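Local coordinates for chitinase (Paenibacillus sp. FPU-7, PDB 5GZT), which probably catalyses random endo-hydrolysis of the beta-1,4 linkages between N-acetylglucosamine units in chitin and chitodextrins, at residues Ser384-Val387 / Phe388-Ala392; Asp441-Ser444 / Thr445-Lys449. All blocks are in the same frame, centred on the assembly; numbering follows the deposited sequence.

Contact 1: Ser384-Val387 / Phe388-Ala392; sequences SREV and FANSA
Glu386 and Asn390 meet one helical turn apart. Asn390 ND2 donates to Glu386 OE2 at 2.7 Å. Glu386 has CG anti to its backbone N, and a bend at chi2 (74°) brings the carboxylate round to the amide. Asn390 carries CG beside its own backbone N (chi1 -75°), which lays the amide back toward Glu386 O. The two flat groups have planes 72° apart. The acceptor lies close to the amide plane, but the N-H comes to the carboxylate from above its plane. Asn390 ND2 is also 2.9 Å from Glu386 O, where the angle is too poor for a bond. Lys439 of helix 425-447 forms a salt bridge with Glu386 OE2, and a weak hydrogen bond from Lys439 NZ to Asn390 OD1 brings both side chains to the next helix. This is an i to i+4 side-chain pair within helix 382-398, an outer helix of the family 18 TIM barrel. The backbone bonds run in step with it: Phe388 N reaches Ser384 O at 3.0 Å, and Ser391 N reaches Val387 O at 2.7 Å. Phe388 CB rests 3.6 Å from Ser384 O, while its buried ring leads away to Val316 and Leu432. The methyl CB of Ala389 lies 3.4 Å from Arg385 O and also packs on Leu436. Ser391 OG bonds to Val316 N of strand 315-318.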
loop_
_atom_site.group_PDB
_atom_site.type_symbol
_atom_site.label_atom_id
_atom_site.label_comp_id
_atom_site.label_asym_id
_atom_site.label_seq_id
_atom_site.Cartn_x
_atom_site.Cartn_y
_atom_site.Cartn_z
ATOM N N SER B 384 22.544 -15.207 -17.775
ATOM C CA SER B 384 22.233 -13.721 -17.584
ATOM C C SER B 384 21.245 -13.559 -16.443
ATOM O O SER B 384 21.488 -12.841 -15.453
ATOM C CB SER B 384 21.718 -13.083 -18.860
ATOM O OG SER B 384 20.618 -13.800 -19.373
ATOM N N ARG B 385 20.203 -14.374 -16.496
ATOM C CA ARG B 385 19.208 -14.442 -15.407
ATOM C C ARG B 385 19.758 -14.782 -14.077
ATOM O O ARG B 385 19.253 -14.283 -13.066
ATOM C CB ARG B 385 18.092 -15.403 -15.770
ATOM C CG ARG B 385 17.287 -14.841 -16.913
ATOM C CD ARG B 385 15.980 -15.576 -17.074
ATOM N NE ARG B 385 16.152 -17.018 -17.296
ATOM C CZ ARG B 385 16.236 -17.618 -18.479
ATOM N NH1 ARG B 385 16.231 -16.937 -19.629
ATOM N NH2 ARG B 385 16.327 -18.944 -18.504
ATOM N N GLU B 386 20.787 -15.636 -14.047
ATOM C CA GLU B 386 21.446 -15.984 -12.782
ATOM C C GLU B 386 22.231 -14.794 -12.205
ATOM O O GLU B 386 22.224 -14.549 -11.031
ATOM C CB GLU B 386 22.369 -17.224 -12.961
ATOM C CG GLU B 386 23.160 -17.668 -11.728
ATOM C CD GLU B 386 22.332 -18.376 -10.666
ATOM O OE1 GLU B 386 21.227 -18.881 -10.970
ATOM O OE2 GLU B 386 22.807 -18.479 -9.509
ATOM N N VAL B 387 22.945 -14.059 -13.024
ATOM C CA VAL B 387 23.700 -12.920 -12.480
ATOM C C VAL B 387 22.677 -11.881 -11.884
ATOM O O VAL B 387 22.768 -11.433 -10.699
ATOM C CB VAL B 387 24.568 -12.246 -13.590
ATOM C CG1 VAL B 387 25.381 -11.102 -13.002
ATOM C CG2 VAL B 387 25.465 -13.267 -14.328
ATOM N N PHE B 388 21.696 -11.550 -12.712
ATOM C CA PHE B 388 20.651 -10.614 -12.337
ATOM C C PHE B 388 20.017 -10.947 -11.005
ATOM O O PHE B 388 20.128 -10.156 -10.006
ATOM C CB PHE B 388 19.582 -10.506 -13.433
ATOM C CG PHE B 388 18.547 -9.454 -13.114
ATOM C CD1 PHE B 388 18.746 -8.126 -13.484
ATOM C CD2 PHE B 388 17.419 -9.775 -12.345
ATOM C CE1 PHE B 388 17.810 -7.152 -13.137
ATOM C CE2 PHE B 388 16.484 -8.791 -12.004
ATOM C CZ PHE B 388 16.692 -7.479 -12.401
ATOM N N ALA B 389 19.418 -12.141 -10.943
ATOM C CA ALA B 389 18.725 -12.587 -9.715
ATOM C C ALA B 389 19.563 -12.543 -8.483
ATOM O O ALA B 389 19.106 -12.121 -7.389
ATOM C CB ALA B 389 18.154 -13.962 -9.910
ATOM N N ASN B 390 20.822 -12.965 -8.638
ATOM C CA ASN B 390 21.765 -12.938 -7.508
ATOM C C ASN B 390 22.033 -11.497 -7.117
ATOM O O ASN B 390 21.962 -11.125 -5.930
ATOM C CB ASN B 390 23.074 -13.704 -7.862
ATOM C CG ASN B 390 22.896 -15.227 -7.837
ATOM O OD1 ASN B 390 22.264 -15.782 -6.936
ATOM N ND2 ASN B 390 23.471 -15.907 -8.826
ATOM N N SER B 391 22.293 -10.668 -8.121
ATOM C CA SER B 391 22.411 -9.207 -7.897
ATOM C C SER B 391 21.208 -8.564 -7.165
ATOM O O SER B 391 21.358 -7.761 -6.175
ATOM C CB SER B 391 22.638 -8.483 -9.215
ATOM O OG SER B 391 23.149 -7.217 -8.862
ATOM N N ALA B 392 20.017 -8.963 -7.597
ATOM C CA ALA B 392 18.779 -8.423 -6.965
ATOM C C ALA B 392 18.703 -8.773 -5.548
ATOM O O ALA B 392 18.421 -7.901 -4.682
ATOM C CB ALA B 392 17.563 -8.899 -7.684
#

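Contact 2: Asp441-Ser444 / Thr445-Lys449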
loop_
_atom_site.group_PDB
_atom_site.type_symbol
_atom_site.label_atom_id
_atom_site.label_comp_id
_atom_site.label_asym_id
_atom_site.label_seq_id
_atom_site.Cartn_x
_atom_site.Cartn_y
_atom_site.Cartn_z
ATOM N N ASP B 441 12.882 -17.993 -1.856
ATOM C CA ASP B 441 12.477 -19.147 -1.006
ATOM C C ASP B 441 13.678 -19.854 -0.370
ATOM O O ASP B 441 13.662 -20.135 0.847
ATOM C CB ASP B 441 11.652 -20.149 -1.825
ATOM C CG ASP B 441 10.265 -19.618 -2.165
ATOM O OD1 ASP B 441 9.752 -18.724 -1.432
ATOM O OD2 ASP B 441 9.679 -20.102 -3.147
ATOM N N ALA B 442 14.716 -20.076 -1.187
ATOM C CA ALA B 442 15.965 -20.713 -0.735
ATOM C C ALA B 442 16.454 -19.940 0.457
ATOM O O ALA B 442 16.606 -20.479 1.554
ATOM C CB ALA B 442 17.003 -20.694 -1.851
ATOM N N GLN B 443 16.590 -18.634 0.284
ATOM C CA GLN B 443 17.137 -17.829 1.346
ATOM C C GLN B 443 16.316 -17.821 2.636
ATOM O O GLN B 443 16.843 -17.651 3.746
ATOM C CB GLN B 443 17.332 -16.405 0.823
ATOM C CG GLN B 443 17.850 -15.449 1.885
ATOM C CD GLN B 443 18.300 -14.130 1.324
ATOM O OE1 GLN B 443 18.682 -14.016 0.173
ATOM N NE2 GLN B 443 18.207 -13.120 2.144
ATOM N N SER B 444 15.017 -17.974 2.483
ATOM C CA SER B 444 14.090 -17.928 3.607
ATOM C C SER B 444 14.183 -19.211 4.432
ATOM O O SER B 444 13.824 -19.239 5.627
ATOM C CB SER B 444 12.641 -17.675 3.089
ATOM O OG SER B 444 12.371 -16.265 2.852
ATOM N N THR B 445 14.666 -20.276 3.807
ATOM C CA THR B 445 14.884 -21.525 4.556
ATOM C C THR B 445 15.983 -21.300 5.611
ATOM O O THR B 445 15.906 -21.828 6.718
ATOM C CB THR B 445 15.269 -22.680 3.644
ATOM O OG1 THR B 445 16.578 -22.444 3.162
ATOM C CG2 THR B 445 14.318 -22.788 2.450
ATOM N N THR B 446 16.967 -20.469 5.275
ATOM C CA THR B 446 17.939 -20.005 6.251
ATOM C C THR B 446 17.408 -18.949 7.204
ATOM O O THR B 446 17.614 -19.098 8.415
ATOM C CB THR B 446 19.150 -19.398 5.575
ATOM O OG1 THR B 446 19.679 -20.352 4.651
ATOM C CG2 THR B 446 20.207 -18.966 6.619
ATOM N N THR B 447 16.778 -17.869 6.680
ATOM C CA THR B 447 16.506 -16.695 7.531
ATOM C C THR B 447 15.215 -16.799 8.306
ATOM O O THR B 447 15.038 -16.061 9.270
ATOM C CB THR B 447 16.478 -15.375 6.721
ATOM O OG1 THR B 447 15.410 -15.418 5.739
ATOM C CG2 THR B 447 17.834 -15.145 6.020
ATOM N N ASN B 448 14.309 -17.689 7.883
ATOM C CA ASN B 448 12.931 -17.773 8.442
ATOM C C ASN B 448 12.148 -16.444 8.408
ATOM O O ASN B 448 11.383 -16.104 9.327
ATOM C CB ASN B 448 12.983 -18.357 9.840
ATOM C CG ASN B 448 13.700 -19.695 9.847
ATOM O OD1 ASN B 448 13.335 -20.616 9.097
ATOM N ND2 ASN B 448 14.765 -19.790 10.643
ATOM N N LYS B 449 12.376 -15.711 7.320
ATOM C CA LYS B 449 11.764 -14.403 7.084
ATOM C C LYS B 449 11.265 -14.463 5.651
ATOM O O LYS B 449 12.042 -14.731 4.734
ATOM C CB LYS B 449 12.803 -13.304 7.309
ATOM C CG LYS B 449 12.272 -12.083 8.027
ATOM C CD LYS B 449 13.207 -10.879 7.846
ATOM C CE LYS B 449 13.179 -10.263 6.431
ATOM N NZ LYS B 449 12.265 -9.093 6.229
#
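Thr445 holds OG1 between its backbone N and carbonyl carbon (chi1 70°), which turns the hydroxyl back to the preceding turn. Ser444 swings OG to the side of its backbone N (chi1 -83°), so that it faces the chain leaving the helix. Thr445 OG1 donates to Ala442 O at 2.5 Å, and it lies in the carbonyl plane. Thr445 N also binds Ala442 O, at 3.0 Å, but from well above that plane. One carbonyl oxygen is thus gripped by both donors of a single residue. The same N-H of Thr445 is split between Ala442 O and Asp441 O, the latter at 3.1 Å. The methyl CG2 of Thr445 sits 3.2 Å from Asp441 O.

Further on, Thr447 N bonds to Gln443 O at 2.9 Å. The methyl CG2 of Thr447 crosses the Gln443 chain and touches its CG at 4.1 Å. Thr447 OG1 has its stronger partner in Tyr451 OH.

This is the C-terminal end of a helix. Asn448 is the first residue to leave helical geometry, with a positive phi of 54°, and its N still reaches Ser444 O at 2.8 Å. The chain then doubles back far enough for Ser444 OG to donate to Lys449 O. The modelled bond is very short, at 2.5 Å, and its exact length is doubtful. If real, it would link the last turn to the exit; Ser444 OG also has a weak bond to Leu440 O.

The contact lies at the surface, where helix 425-447 of the TIM barrel gives way to strand 452-457. Tyr451 stands just ahead of that strand. Lys449 NZ forms a salt bridge with Asp402, which immediately precedes strand 403-407, the neighbouring strand.

Overall arrangement
Contact 1 comes first along the chain, near the start of helix 382-398. Contact 2 follows at the end of helix 425-447. Their centres are 18 Å apart, and their nearest atoms are about 8 Å apart, so they do not touch. Both helices belong to the first of the two family 18 domains, which has the TIM-barrel fold. Helix 382-398 connects strand 362-368 to strand 403-407, and helix 425-447 connects strand 403-407 to strand 452-457. The two contacts therefore mark successive beta-alpha-beta crossovers. Helix 425-447 packs beside helix 382-398 along contact 1 and ends in contact 2, so the two contacts lie on adjacent helices of the barrel's outer layer.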